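Local coordinates for fucoxanthin chlorophyll a/c-binding protein Lhcq11 (Chaetoceros gracilis, PDB 6L4U) that binds chlorophylls a and c and carotenoids, and so probably harvests light and passes on the excitation energy, at residues E63-S68 with T91-R96; E166-R171 with N187-L192. One frame throughout, in Å; residues are numbered along the deposited sequence.

Interaction 1. Residues E63-S68 with T91-R96. With CLA (chlorophyll a), chain B.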
ATOM      1  N   GLU Y  63      63.588 -40.952 -16.680  1.00 67.58           N
ATOM      2  CA  GLU Y  63      64.639 -41.961 -16.684  1.00 67.58           C
ATOM      3  C   GLU Y  63      65.713 -41.686 -15.640  1.00 67.58           C
ATOM      4  O   GLU Y  63      66.438 -42.611 -15.260  1.00 67.58           O
ATOM      5  CB  GLU Y  63      65.269 -42.066 -18.076  1.00 67.58           C
ATOM      6  CG  GLU Y  63      66.085 -40.855 -18.502  1.00 67.58           C
ATOM      7  CD  GLU Y  63      65.257 -39.793 -19.203  1.00 67.58           C
ATOM      8  OE1 GLU Y  63      64.011 -39.872 -19.164  1.00 67.58           O
ATOM      9  OE2 GLU Y  63      65.858 -38.864 -19.785  1.00 67.58           O
ATOM     10  N   ALA Y  64      65.833 -40.443 -15.170  1.00 62.93           N
ATOM     11  CA  ALA Y  64      66.737 -40.155 -14.065  1.00 62.93           C
ATOM     12  C   ALA Y  64      66.135 -40.559 -12.727  1.00 62.93           C
ATOM     13  O   ALA Y  64      66.872 -40.759 -11.756  1.00 62.93           O
ATOM     14  CB  ALA Y  64      67.100 -38.671 -14.053  1.00 62.93           C
ATOM     15  N   ILE Y  65      64.808 -40.677 -12.657  1.00 63.23           N
ATOM     16  CA  ILE Y  65      64.168 -41.153 -11.438  1.00 63.23           C
ATOM     17  C   ILE Y  65      64.284 -42.669 -11.338  1.00 63.23           C
ATOM     18  O   ILE Y  65      64.679 -43.210 -10.298  1.00 63.23           O
ATOM     19  CB  ILE Y  65      62.699 -40.691 -11.392  1.00 63.23           C
ATOM     20  CG1 ILE Y  65      62.618 -39.182 -11.155  1.00 63.23           C
ATOM     21  CG2 ILE Y  65      61.928 -41.435 -10.313  1.00 63.23           C
ATOM     22  CD1 ILE Y  65      63.104 -38.750  -9.794  1.00 63.23           C
ATOM     23  N   LEU Y  66      63.975 -43.374 -12.426  1.00 65.17           N
ATOM     24  CA  LEU Y  66      63.967 -44.832 -12.429  1.00 65.17           C
ATOM     25  C   LEU Y  66      65.344 -45.444 -12.651  1.00 65.17           C
ATOM     26  O   LEU Y  66      65.428 -46.645 -12.928  1.00 65.17           O
ATOM     27  CB  LEU Y  66      62.999 -45.348 -13.494  1.00 65.17           C
ATOM     28  CG  LEU Y  66      61.531 -44.981 -13.277  1.00 65.17           C
ATOM     29  CD1 LEU Y  66      60.748 -45.132 -14.572  1.00 65.17           C
ATOM     30  CD2 LEU Y  66      60.916 -45.808 -12.164  1.00 65.17           C
ATOM     31  N   SER Y  67      66.416 -44.664 -12.547  1.00 64.77           N
ATOM     32  CA  SER Y  67      67.762 -45.214 -12.498  1.00 64.77           C
ATOM     33  C   SER Y  67      68.218 -45.506 -11.075  1.00 64.77           C
ATOM     34  O   SER Y  67      69.387 -45.847 -10.872  1.00 64.77           O
ATOM     35  CB  SER Y  67      68.747 -44.261 -13.176  1.00 64.77           C
ATOM     36  OG  SER Y  67      68.335 -43.958 -14.497  1.00 64.77           O
ATOM     37  N   SER Y  68      67.322 -45.384 -10.094  1.00 65.96           N
ATOM     38  CA  SER Y  68      67.621 -45.593  -8.691  1.00 65.96           C
ATOM     39  C   SER Y  68      66.408 -46.239  -8.039  1.00 65.96           C
ATOM     40  O   SER Y  68      65.301 -45.692  -8.144  1.00 65.96           O
ATOM     41  CB  SER Y  68      67.952 -44.279  -7.976  1.00 65.96           C
ATOM     42  OG  SER Y  68      69.125 -43.686  -8.505  1.00 65.96           O
ATOM     43  N   THR Y  91      55.395 -35.704 -11.880  1.00 60.02           N
ATOM     44  CA  THR Y  91      54.634 -36.678 -11.108  1.00 60.02           C
ATOM     45  C   THR Y  91      55.479 -37.846 -10.624  1.00 60.02           C
ATOM     46  O   THR Y  91      55.276 -38.308  -9.496  1.00 60.02           O
ATOM     47  CB  THR Y  91      53.461 -37.200 -11.943  1.00 60.02           C
ATOM     48  OG1 THR Y  91      52.843 -36.108 -12.632  1.00 60.02           O
ATOM     49  CG2 THR Y  91      52.428 -37.859 -11.058  1.00 60.02           C
ATOM     50  N   LEU Y  92      56.421 -38.325 -11.436  1.00 61.15           N
ATOM     51  CA  LEU Y  92      57.287 -39.413 -11.005  1.00 61.15           C
ATOM     52  C   LEU Y  92      58.274 -38.965  -9.937  1.00 61.15           C
ATOM     53  O   LEU Y  92      58.698 -39.780  -9.110  1.00 61.15           O
ATOM     54  CB  LEU Y  92      58.034 -39.995 -12.204  1.00 61.15           C
ATOM     55  CG  LEU Y  92      58.625 -41.392 -12.027  1.00 61.15           C
ATOM     56  CD1 LEU Y  92      57.617 -42.327 -11.392  1.00 61.15           C
ATOM     57  CD2 LEU Y  92      59.102 -41.946 -13.348  1.00 61.15           C
ATOM     58  N   ALA Y  93      58.645 -37.682  -9.936  1.00 60.80           N
ATOM     59  CA  ALA Y  93      59.503 -37.160  -8.881  1.00 60.80           C
ATOM     60  C   ALA Y  93      58.776 -37.107  -7.548  1.00 60.80           C
ATOM     61  O   ALA Y  93      59.401 -37.266  -6.494  1.00 60.80           O
ATOM     62  CB  ALA Y  93      60.018 -35.774  -9.261  1.00 60.80           C
ATOM     63  N   TRP Y  94      57.460 -36.888  -7.570  1.00 67.09           N
ATOM     64  CA  TRP Y  94      56.677 -36.993  -6.346  1.00 67.09           C
ATOM     65  C   TRP Y  94      56.578 -38.436  -5.877  1.00 67.09           C
ATOM     66  O   TRP Y  94      56.501 -38.691  -4.671  1.00 67.09           O
ATOM     67  CB  TRP Y  94      55.284 -36.406  -6.560  1.00 67.09           C
ATOM     68  CG  TRP Y  94      54.441 -36.441  -5.335  1.00 67.09           C
ATOM     69  CD1 TRP Y  94      53.478 -37.353  -5.027  1.00 67.09           C
ATOM     70  CD2 TRP Y  94      54.498 -35.532  -4.235  1.00 67.09           C
ATOM     71  NE1 TRP Y  94      52.926 -37.064  -3.806  1.00 67.09           N
ATOM     72  CE2 TRP Y  94      53.535 -35.948  -3.298  1.00 67.09           C
ATOM     73  CE3 TRP Y  94      55.269 -34.403  -3.951  1.00 67.09           C
ATOM     74  CZ2 TRP Y  94      53.321 -35.276  -2.100  1.00 67.09           C
ATOM     75  CZ3 TRP Y  94      55.057 -33.737  -2.767  1.00 67.09           C
ATOM     76  CH2 TRP Y  94      54.095 -34.177  -1.852  1.00 67.09           C
ATOM     77  N   TYR Y  95      56.590 -39.388  -6.812  1.00 65.73           N
ATOM     78  CA  TYR Y  95      56.580 -40.795  -6.435  1.00 65.73           C
ATOM     79  C   TYR Y  95      57.909 -41.206  -5.815  1.00 65.73           C
ATOM     80  O   TYR Y  95      57.946 -42.062  -4.926  1.00 65.73           O
ATOM     81  CB  TYR Y  95      56.274 -41.670  -7.651  1.00 65.73           C
ATOM     82  CG  TYR Y  95      54.862 -41.582  -8.186  1.00 65.73           C
ATOM     83  CD1 TYR Y  95      53.842 -41.002  -7.444  1.00 65.73           C
ATOM     84  CD2 TYR Y  95      54.552 -42.090  -9.441  1.00 65.73           C
ATOM     85  CE1 TYR Y  95      52.561 -40.924  -7.942  1.00 65.73           C
ATOM     86  CE2 TYR Y  95      53.272 -42.018  -9.943  1.00 65.73           C
ATOM     87  CZ  TYR Y  95      52.280 -41.434  -9.190  1.00 65.73           C
ATOM     88  OH  TYR Y  95      51.003 -41.359  -9.688  1.00 65.73           O
ATOM     89  N   ARG Y  96      59.014 -40.610  -6.269  1.00 65.64           N
ATOM     90  CA  ARG Y  96      60.316 -40.980  -5.727  1.00 65.64           C
ATOM     91  C   ARG Y  96      60.558 -40.322  -4.376  1.00 65.64           C
ATOM     92  O   ARG Y  96      61.120 -40.949  -3.470  1.00 65.64           O
ATOM     93  CB  ARG Y  96      61.421 -40.611  -6.716  1.00 65.64           C
ATOM     94  CG  ARG Y  96      62.833 -40.966  -6.264  1.00 65.64           C
ATOM     95  CD  ARG Y  96      62.951 -42.420  -5.821  1.00 65.64           C
ATOM     96  NE  ARG Y  96      63.063 -43.334  -6.949  1.00 65.64           N
ATOM     97  CZ  ARG Y  96      62.610 -44.582  -6.940  1.00 65.64           C
ATOM     98  NH1 ARG Y  96      62.013 -45.065  -5.859  1.00 65.64           N
ATOM     99  NH2 ARG Y  96      62.753 -45.346  -8.012  1.00 65.64           N
TER
HETATM  100 MG   CLA B 301      58.453 -48.340  -4.798  1.00 68.44          MG
HETATM  101  CHA CLA B 301      59.578 -48.677  -8.043  1.00 68.44           C
HETATM  102  CHB CLA B 301      57.204 -45.292  -5.623  1.00 68.44           C
HETATM  103  CHC CLA B 301      56.947 -48.315  -1.781  1.00 68.44           C
HETATM  104  CHD CLA B 301      59.308 -51.919  -4.278  1.00 68.44           C
HETATM  105  NA  CLA B 301      58.352 -47.199  -6.527  1.00 68.44           N
HETATM  106  C1A CLA B 301      58.895 -47.382  -7.677  1.00 68.44           C
HETATM  107  C2A CLA B 301      58.768 -46.248  -8.673  1.00 68.44           C
HETATM  108  C3A CLA B 301      58.082 -45.193  -7.831  1.00 68.44           C
HETATM  109  C4A CLA B 301      57.864 -45.956  -6.573  1.00 68.44           C
HETATM  110  CMA CLA B 301      59.078 -44.077  -7.555  1.00 68.44           C
HETATM  111  CAA CLA B 301      57.808 -46.654  -9.820  1.00 68.44           C
HETATM  112  CBA CLA B 301      56.655 -45.736 -10.240  1.00 68.44           C
HETATM  113  CGA CLA B 301      55.348 -46.233  -9.666  1.00 68.44           C
HETATM  114  O1A CLA B 301      54.775 -47.199 -10.137  1.00 68.44           O
HETATM  115  O2A CLA B 301      54.784 -45.548  -8.519  1.00 68.44           O
HETATM  116  NB  CLA B 301      57.242 -46.997  -3.854  1.00 68.44           N
HETATM  117  C1B CLA B 301      56.875 -45.790  -4.282  1.00 68.44           C
HETATM  118  C2B CLA B 301      56.096 -44.991  -3.298  1.00 68.44           C
HETATM  119  C3B CLA B 301      56.023 -45.912  -2.148  1.00 68.44           C
HETATM  120  C4B CLA B 301      56.759 -47.118  -2.615  1.00 68.44           C
HETATM  121  CMB CLA B 301      55.512 -43.614  -3.411  1.00 68.44           C
HETATM  122  CAB CLA B 301      55.359 -45.682  -0.842  1.00 68.44           C
HETATM  123  CBB CLA B 301      54.365 -46.447  -0.434  1.00 68.44           C
HETATM  124  NC  CLA B 301      58.193 -49.808  -3.368  1.00 68.44           N
HETATM  125  C1C CLA B 301      57.557 -49.586  -2.205  1.00 68.44           C
HETATM  126  C2C CLA B 301      57.488 -50.762  -1.295  1.00 68.44           C
HETATM  127  C3C CLA B 301      58.188 -51.810  -2.046  1.00 68.44           C
HETATM  128  C4C CLA B 301      58.575 -51.110  -3.292  1.00 68.44           C
HETATM  129  CMC CLA B 301      56.867 -50.897   0.064  1.00 68.44           C
HETATM  130  CAC CLA B 301      58.445 -53.241  -1.636  1.00 68.44           C
HETATM  131  CBC CLA B 301      57.279 -54.051  -2.153  1.00 68.44           C
HETATM  132  ND  CLA B 301      59.169 -49.956  -5.812  1.00 68.44           N
HETATM  133  C1D CLA B 301      59.607 -51.299  -5.560  1.00 68.44           C
HETATM  134  C2D CLA B 301      60.352 -51.962  -6.652  1.00 68.44           C
HETATM  135  C3D CLA B 301      60.337 -50.866  -7.649  1.00 68.44           C
HETATM  136  C4D CLA B 301      59.652 -49.797  -7.096  1.00 68.44           C
HETATM  137  CMD CLA B 301      61.001 -53.296  -6.880  1.00 68.44           C
HETATM  138  CAD CLA B 301      60.751 -50.485  -9.013  1.00 68.44           C
HETATM  139  OBD CLA B 301      61.420 -51.222  -9.821  1.00 68.44           O
HETATM  140  CBD CLA B 301      60.330 -49.096  -9.260  1.00 68.44           C
HETATM  141  CGD CLA B 301      61.600 -48.307  -9.247  1.00 68.44           C
HETATM  142  O1D CLA B 301      61.957 -47.719  -8.241  1.00 68.44           O
HETATM  143  O2D CLA B 301      62.447 -48.257 -10.421  1.00 68.44           O
HETATM  144  CED CLA B 301      63.827 -47.943 -10.264  1.00 68.44           C
HETATM  145  C1  CLA B 301      54.224 -46.349  -7.491  1.00 68.44           C
HETATM  146  C2  CLA B 301      52.978 -45.764  -6.869  1.00 68.44           C
HETATM  147  C3  CLA B 301      52.682 -46.027  -5.582  1.00 68.44           C
HETATM  148  C4  CLA B 301      53.572 -46.907  -4.754  1.00 68.44           C
HETATM  149  C5  CLA B 301      51.436 -45.460  -4.950  1.00 68.44           C
HETATM  150  C6  CLA B 301      50.305 -46.483  -4.879  1.00 68.44           C
HETATM  151  C7  CLA B 301      50.179 -47.071  -3.476  1.00 68.44           C
HETATM  152  C8  CLA B 301      49.002 -48.016  -3.354  1.00 68.44           C
HETATM  153  C9  CLA B 301      47.897 -47.375  -2.522  1.00 68.44           C
HETATM  154  C10 CLA B 301      49.476 -49.329  -2.746  1.00 68.44           C
HETATM  155  C11 CLA B 301      48.322 -50.301  -2.551  1.00 68.44           C
HETATM  156  C12 CLA B 301      48.560 -51.165  -1.323  1.00 68.44           C
HETATM  157  C13 CLA B 301      49.688 -52.156  -1.573  1.00 68.44           C
HETATM  158  C14 CLA B 301      49.241 -53.277  -2.505  1.00 68.44           C
HETATM  159  C15 CLA B 301      50.165 -52.702  -0.236  1.00 68.44           C
HETATM  160  C16 CLA B 301      49.108 -53.553   0.459  1.00 68.44           C
HETATM  161  C17 CLA B 301      49.725 -54.386   1.577  1.00 68.44           C
HETATM  162  C18 CLA B 301      50.387 -53.498   2.623  1.00 68.44           C
HETATM  163  C19 CLA B 301      51.813 -53.959   2.903  1.00 68.44           C
HETATM  164  C20 CLA B 301      49.561 -53.452   3.902  1.00 68.44           C

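Interaction 2. Residues E166-R171 with N187-L192. With KC1 (Chlorophyll c1), chain C.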
ATOM      1  N   GLU Y 166      60.458 -28.506   2.759  1.00 76.78           N
ATOM      2  CA  GLU Y 166      60.034 -27.943   1.485  1.00 76.78           C
ATOM      3  C   GLU Y 166      60.450 -26.491   1.318  1.00 76.78           C
ATOM      4  O   GLU Y 166      60.598 -26.032   0.179  1.00 76.78           O
ATOM      5  CB  GLU Y 166      58.518 -28.060   1.352  1.00 76.78           C
ATOM      6  CG  GLU Y 166      58.000 -29.480   1.287  1.00 76.78           C
ATOM      7  CD  GLU Y 166      56.708 -29.586   0.504  1.00 76.78           C
ATOM      8  OE1 GLU Y 166      56.060 -28.543   0.274  1.00 76.78           O
ATOM      9  OE2 GLU Y 166      56.342 -30.712   0.118  1.00 76.78           O
ATOM     10  N   LEU Y 167      60.641 -25.761   2.418  1.00 74.75           N
ATOM     11  CA  LEU Y 167      61.099 -24.379   2.331  1.00 74.75           C
ATOM     12  C   LEU Y 167      62.558 -24.306   1.897  1.00 74.75           C
ATOM     13  O   LEU Y 167      62.898 -23.564   0.970  1.00 74.75           O
ATOM     14  CB  LEU Y 167      60.894 -23.673   3.674  1.00 74.75           C
ATOM     15  CG  LEU Y 167      60.972 -22.144   3.683  1.00 74.75           C
ATOM     16  CD1 LEU Y 167      59.904 -21.568   4.590  1.00 74.75           C
ATOM     17  CD2 LEU Y 167      62.340 -21.663   4.131  1.00 74.75           C
ATOM     18  N   PHE Y 168      63.436 -25.067   2.557  1.00 73.61           N
ATOM     19  CA  PHE Y 168      64.840 -25.080   2.159  1.00 73.61           C
ATOM     20  C   PHE Y 168      65.047 -25.843   0.860  1.00 73.61           C
ATOM     21  O   PHE Y 168      66.087 -25.672   0.215  1.00 73.61           O
ATOM     22  CB  PHE Y 168      65.721 -25.693   3.251  1.00 73.61           C
ATOM     23  CG  PHE Y 168      65.660 -24.977   4.570  1.00 73.61           C
ATOM     24  CD1 PHE Y 168      65.412 -23.618   4.637  1.00 73.61           C
ATOM     25  CD2 PHE Y 168      65.868 -25.669   5.753  1.00 73.61           C
ATOM     26  CE1 PHE Y 168      65.357 -22.977   5.852  1.00 73.61           C
ATOM     27  CE2 PHE Y 168      65.807 -25.020   6.972  1.00 73.61           C
ATOM     28  CZ  PHE Y 168      65.558 -23.672   7.016  1.00 73.61           C
ATOM     29  N   HIS Y 169      64.086 -26.687   0.478  1.00 72.72           N
ATOM     30  CA  HIS Y 169      64.077 -27.260  -0.864  1.00 72.72           C
ATOM     31  C   HIS Y 169      63.910 -26.179  -1.922  1.00 72.72           C
ATOM     32  O   HIS Y 169      64.430 -26.304  -3.032  1.00 72.72           O
ATOM     33  CB  HIS Y 169      62.955 -28.290  -0.986  1.00 72.72           C
ATOM     34  CG  HIS Y 169      63.397 -29.702  -0.762  1.00 72.72           C
ATOM     35  ND1 HIS Y 169      64.257 -30.355  -1.616  1.00 72.72           N
ATOM     36  CD2 HIS Y 169      63.092 -30.589   0.214  1.00 72.72           C
ATOM     37  CE1 HIS Y 169      64.463 -31.583  -1.176  1.00 72.72           C
ATOM     38  NE2 HIS Y 169      63.771 -31.749  -0.064  1.00 72.72           N
ATOM     39  N   THR Y 170      63.187 -25.109  -1.595  1.00 72.24           N
ATOM     40  CA  THR Y 170      62.827 -24.122  -2.605  1.00 72.24           C
ATOM     41  C   THR Y 170      63.850 -22.997  -2.703  1.00 72.24           C
ATOM     42  O   THR Y 170      64.291 -22.653  -3.804  1.00 72.24           O
ATOM     43  CB  THR Y 170      61.448 -23.552  -2.295  1.00 72.24           C
ATOM     44  OG1 THR Y 170      60.573 -24.625  -1.931  1.00 72.24           O
ATOM     45  CG2 THR Y 170      60.885 -22.840  -3.510  1.00 72.24           C
ATOM     46  N   ARG Y 171      64.236 -22.410  -1.571  1.00 72.03           N
ATOM     47  CA  ARG Y 171      65.047 -21.200  -1.590  1.00 72.03           C
ATOM     48  C   ARG Y 171      66.541 -21.470  -1.489  1.00 72.03           C
ATOM     49  O   ARG Y 171      67.337 -20.703  -2.040  1.00 72.03           O
ATOM     50  CB  ARG Y 171      64.630 -20.272  -0.448  1.00 72.03           C
ATOM     51  CG  ARG Y 171      63.231 -19.713  -0.590  1.00 72.03           C
ATOM     52  CD  ARG Y 171      62.947 -18.627   0.430  1.00 72.03           C
ATOM     53  NE  ARG Y 171      61.634 -18.037   0.201  1.00 72.03           N
ATOM     54  CZ  ARG Y 171      60.534 -18.402   0.847  1.00 72.03           C
ATOM     55  NH1 ARG Y 171      59.378 -17.826   0.565  1.00 72.03           N
ATOM     56  NH2 ARG Y 171      60.590 -19.343   1.777  1.00 72.03           N
ATOM     57  N   ASN Y 187      66.375 -33.911   0.923  1.00 72.91           N
ATOM     58  CA  ASN Y 187      65.732 -33.694   2.236  1.00 72.91           C
ATOM     59  C   ASN Y 187      66.410 -32.565   3.029  1.00 72.91           C
ATOM     60  O   ASN Y 187      67.056 -32.789   4.054  1.00 72.91           O
ATOM     61  CB  ASN Y 187      65.711 -35.019   3.020  1.00 72.91           C
ATOM     62  CG  ASN Y 187      64.792 -35.005   4.256  1.00 72.91           C
ATOM     63  OD1 ASN Y 187      64.642 -34.009   4.963  1.00 72.91           O
ATOM     64  ND2 ASN Y 187      64.172 -36.149   4.513  1.00 72.91           N
ATOM     65  N   MET Y 188      66.284 -31.345   2.518  1.00 72.05           N
ATOM     66  CA  MET Y 188      67.120 -30.243   2.993  1.00 72.05           C
ATOM     67  C   MET Y 188      66.570 -29.656   4.289  1.00 72.05           C
ATOM     68  O   MET Y 188      65.718 -28.770   4.283  1.00 72.05           O
ATOM     69  CB  MET Y 188      67.245 -29.168   1.922  1.00 72.05           C
ATOM     70  CG  MET Y 188      68.368 -29.415   0.935  1.00 72.05           C
ATOM     71  SD  MET Y 188      68.934 -27.902   0.139  1.00 72.05           S
ATOM     72  CE  MET Y 188      68.950 -26.786   1.543  1.00 72.05           C
ATOM     73  N   VAL Y 189      67.068 -30.164   5.414  1.00 69.29           N
ATOM     74  CA  VAL Y 189      67.017 -29.496   6.716  1.00 69.29           C
ATOM     75  C   VAL Y 189      68.392 -29.633   7.363  1.00 69.29           C
ATOM     76  O   VAL Y 189      68.948 -30.739   7.416  1.00 69.29           O
ATOM     77  CB  VAL Y 189      65.899 -30.047   7.623  1.00 69.29           C
ATOM     78  CG1 VAL Y 189      64.551 -29.469   7.243  1.00 69.29           C
ATOM     79  CG2 VAL Y 189      65.822 -31.561   7.531  1.00 69.29           C
ATOM     80  N   PRO Y 190      69.004 -28.540   7.825  1.00 77.82           N
ATOM     81  CA  PRO Y 190      70.362 -28.635   8.381  1.00 77.82           C
ATOM     82  C   PRO Y 190      70.342 -29.060   9.843  1.00 77.82           C
ATOM     83  O   PRO Y 190      69.717 -28.415  10.689  1.00 77.82           O
ATOM     84  CB  PRO Y 190      70.911 -27.214   8.213  1.00 77.82           C
ATOM     85  CG  PRO Y 190      69.713 -26.340   8.186  1.00 77.82           C
ATOM     86  CD  PRO Y 190      68.594 -27.146   7.594  1.00 77.82           C
ATOM     87  N   GLY Y 191      71.037 -30.154  10.137  1.00 76.22           N
ATOM     88  CA  GLY Y 191      71.205 -30.639  11.487  1.00 76.22           C
ATOM     89  C   GLY Y 191      70.447 -31.910  11.805  1.00 76.22           C
ATOM     90  O   GLY Y 191      70.789 -32.586  12.783  1.00 76.22           O
ATOM     91  N   LEU Y 192      69.426 -32.256  11.018  1.00 72.64           N
ATOM     92  CA  LEU Y 192      68.706 -33.498  11.278  1.00 72.64           C
ATOM     93  C   LEU Y 192      69.459 -34.700  10.723  1.00 72.64           C
ATOM     94  O   LEU Y 192      69.326 -35.810  11.250  1.00 72.64           O
ATOM     95  CB  LEU Y 192      67.288 -33.415  10.702  1.00 72.64           C
ATOM     96  CG  LEU Y 192      66.275 -34.512  11.053  1.00 72.64           C
ATOM     97  CD1 LEU Y 192      64.911 -33.901  11.262  1.00 72.64           C
ATOM     98  CD2 LEU Y 192      66.179 -35.579   9.967  1.00 72.64           C
TER
HETATM   99  NB  KC1 C 310      53.292 -29.053  -1.515  1.00 72.94           N
HETATM  100  ND  KC1 C 310      55.561 -26.343   0.477  1.00 72.94           N
HETATM  101  C1A KC1 C 310      55.903 -25.979  -2.693  1.00 72.94           C
HETATM  102  C1B KC1 C 310      53.375 -29.419  -2.792  1.00 72.94           C
HETATM  103  C1C KC1 C 310      52.884 -29.080   1.529  1.00 72.94           C
HETATM  104  C1D KC1 C 310      55.811 -25.956   1.836  1.00 72.94           C
HETATM  105  C2A KC1 C 310      56.081 -25.698  -4.180  1.00 72.94           C
HETATM  106  C2B KC1 C 310      52.641 -30.661  -3.147  1.00 72.94           C
HETATM  107  C2C KC1 C 310      52.301 -29.015   2.896  1.00 72.94           C
HETATM  108  C2D KC1 C 310      56.688 -24.778   2.020  1.00 72.94           C
HETATM  109  C3A KC1 C 310      55.286 -26.830  -4.804  1.00 72.94           C
HETATM  110  C3B KC1 C 310      52.102 -31.063  -1.832  1.00 72.94           C
HETATM  111  C3C KC1 C 310      53.185 -28.061   3.584  1.00 72.94           C
HETATM  112  C3D KC1 C 310      56.961 -24.445   0.595  1.00 72.94           C
HETATM  113  C4A KC1 C 310      54.814 -27.513  -3.566  1.00 72.94           C
HETATM  114  C4B KC1 C 310      52.558 -29.987  -0.910  1.00 72.94           C
HETATM  115  C4C KC1 C 310      54.164 -27.707   2.528  1.00 72.94           C
HETATM  116  C4D KC1 C 310      56.298 -25.377  -0.190  1.00 72.94           C
HETATM  117  CAA KC1 C 310      57.477 -25.786  -4.789  1.00 72.94           C
HETATM  118  CAB KC1 C 310      51.268 -32.239  -1.501  1.00 72.94           C
HETATM  119  CAC KC1 C 310      53.123 -27.568   5.008  1.00 72.94           C
HETATM  120  CAD KC1 C 310      57.679 -23.524  -0.319  1.00 72.94           C
HETATM  121  CBA KC1 C 310      58.004 -24.443  -5.287  1.00 72.94           C
HETATM  122  CBB KC1 C 310      50.010 -32.078  -1.142  1.00 72.94           C
HETATM  123  CBC KC1 C 310      52.164 -26.397   5.003  1.00 72.94           C
HETATM  124  CBD KC1 C 310      57.386 -23.910  -1.709  1.00 72.94           C
HETATM  125  CED KC1 C 310      56.542 -20.602  -3.504  1.00 72.94           C
HETATM  126  CGA KC1 C 310      57.314 -23.958  -6.539  1.00 72.94           C
HETATM  127  CGD KC1 C 310      56.602 -22.778  -2.300  1.00 72.94           C
HETATM  128  CHA KC1 C 310      56.515 -25.112  -1.622  1.00 72.94           C
HETATM  129  CHB KC1 C 310      54.056 -28.585  -3.781  1.00 72.94           C
HETATM  130  CHC KC1 C 310      52.252 -29.962   0.529  1.00 72.94           C
HETATM  131  CHD KC1 C 310      55.211 -26.739   2.912  1.00 72.94           C
HETATM  132  CMA KC1 C 310      54.073 -26.289  -5.557  1.00 72.94           C
HETATM  133  CMB KC1 C 310      52.503 -31.351  -4.473  1.00 72.94           C
HETATM  134  CMC KC1 C 310      51.101 -29.729   3.461  1.00 72.94           C
HETATM  135  CMD KC1 C 310      57.228 -24.008   3.192  1.00 72.94           C
HETATM  136  NA  KC1 C 310      55.168 -26.989  -2.391  1.00 72.94           N
HETATM  137  NC  KC1 C 310      53.961 -28.294   1.318  1.00 72.94           N
HETATM  138  O1A KC1 C 310      57.433 -22.795  -6.884  1.00 72.94           O
HETATM  139  O1D KC1 C 310      55.388 -22.743  -2.196  1.00 72.94           O
HETATM  140  O2A KC1 C 310      56.511 -24.851  -7.355  1.00 72.94           O
HETATM  141  O2D KC1 C 310      57.284 -21.714  -3.014  1.00 72.94           O
HETATM  142  OBD KC1 C 310      58.407 -22.526   0.022  1.00 72.94           O
HETATM  143 MG   KC1 C 310      54.329 -27.565  -0.580  1.00 72.94          MG

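Interaction 1. Residues E63-S68 with T91-R96
A short, weakly bonded helical turn ending near Ile65 runs into a type I beta turn from Ile65 to Ser68, and this corner lies against helix 89-115 where the CA atoms of Ile65 and Ala93 come within 6.7 Å. Ile65 points at the helix. With CG2 anti to its backbone N, that methyl meets Leu92 CG at 3.7 Å and also touches Arg96 CB, while CD1 reaches over the backbone of Ala93. Leu66 crosses Leu92 at about a right angle, its CD1 lying 3.8 Å from Leu92 CD2; its other methyl, CD2, rests on the ester of the chlorophyll a. Arg96 CG is anti to the backbone N (chi1 -179°), and the chain then bends at chi2 and chi3, which swings the guanidinium round to the pigment. There Arg96 NH2 gives a nearly straight hydrogen bond, 2.5 Å long at 170°, to the ester carbonyl O1D of the chlorophyll. The pigment methyl CMA lies over one face of the guanidinium and Ser68 O over the other, with Ile65 O at the edge near its plane. Arg96 also packs against helix 208-230. Leu92 CD1 packs on chlorophyll CBA, and Tyr95 CB on CMA. The arrangement is a chlorophyll a pocket of the chlorophyll a/b-binding protein family, in which residues 63-68 and helix 89-115 form part of the wall.

Interaction 2. Residues E166-R171 with N187-L192
Phe168 has CG anti to its carbonyl carbon (chi1 -59°), which sends the ring out from helix 148-171 to the loop, and Met188, extended at chi2 (-157°) but bent at chi3 (42°), folds its methyl back to the helix. The CA atoms of the two segments are nearest at this pair. Met188 CE lies 3.8 Å from Phe168 CB and also meets the carbonyl oxygen of Phe168, while Met188 O sits at the edge of the phenyl ring, in its plane and 3.4 Å from CD2. Further along the loop, the Pro190 and Phe168 side chains cross at about a right angle, Pro190 CD 3.6 Å from Phe168 CE2. One helical position on, His169 NE2 comes to 3.5 Å from Asn187 N, a contact without a hydrogen bond; the other ring nitrogen, ND1, is hydrogen-bonded to Lys186. This is the light-harvesting complex fold of the chlorophyll a/b-binding family, with long helices 89-115, 148-171 and 208-230, and the loop between the second and third packs back on the end of the second. On a different side of that helix Glu166, its chain extended beyond CG, binds the magnesium of a chlorophyll c1 through OE1 at 2.2 Å. Thr170 donates from OG1 to Glu166 O at 2.5 Å, nearly along the C=O axis, and the same OG1 is hydrogen-bonded to His177 and lies 3.3 Å from chlorophyll CBD. A second chlorophyll c1 touches Leu167, Phe168 and Arg171, and a third rests on Phe168, Pro190 and Gly191.

How the interactions relate
From the first modelled residue, 60, the chain passes through residues 63-68, and after 22 mostly irregular residues interaction 1 closes that loop onto the start of helix 89-115. Past the unmodelled residues 118-138 come helix 140-144 and helix 148-171, at whose end interaction 2 opens; 15 residues without helix or strand bring 187-192 back against it. The loops follow in series, neither nested nor crossed. The centres of interaction 1 and interaction 2 lie about 20 Å apart, and their nearest atoms, about 4 Å apart, do not touch. Interaction 1 ties residues 63-68 to the first long helix; interaction 2 ties helix 148-171 to the connection that leads, past unmodelled residues 195-205, to helix 208-230.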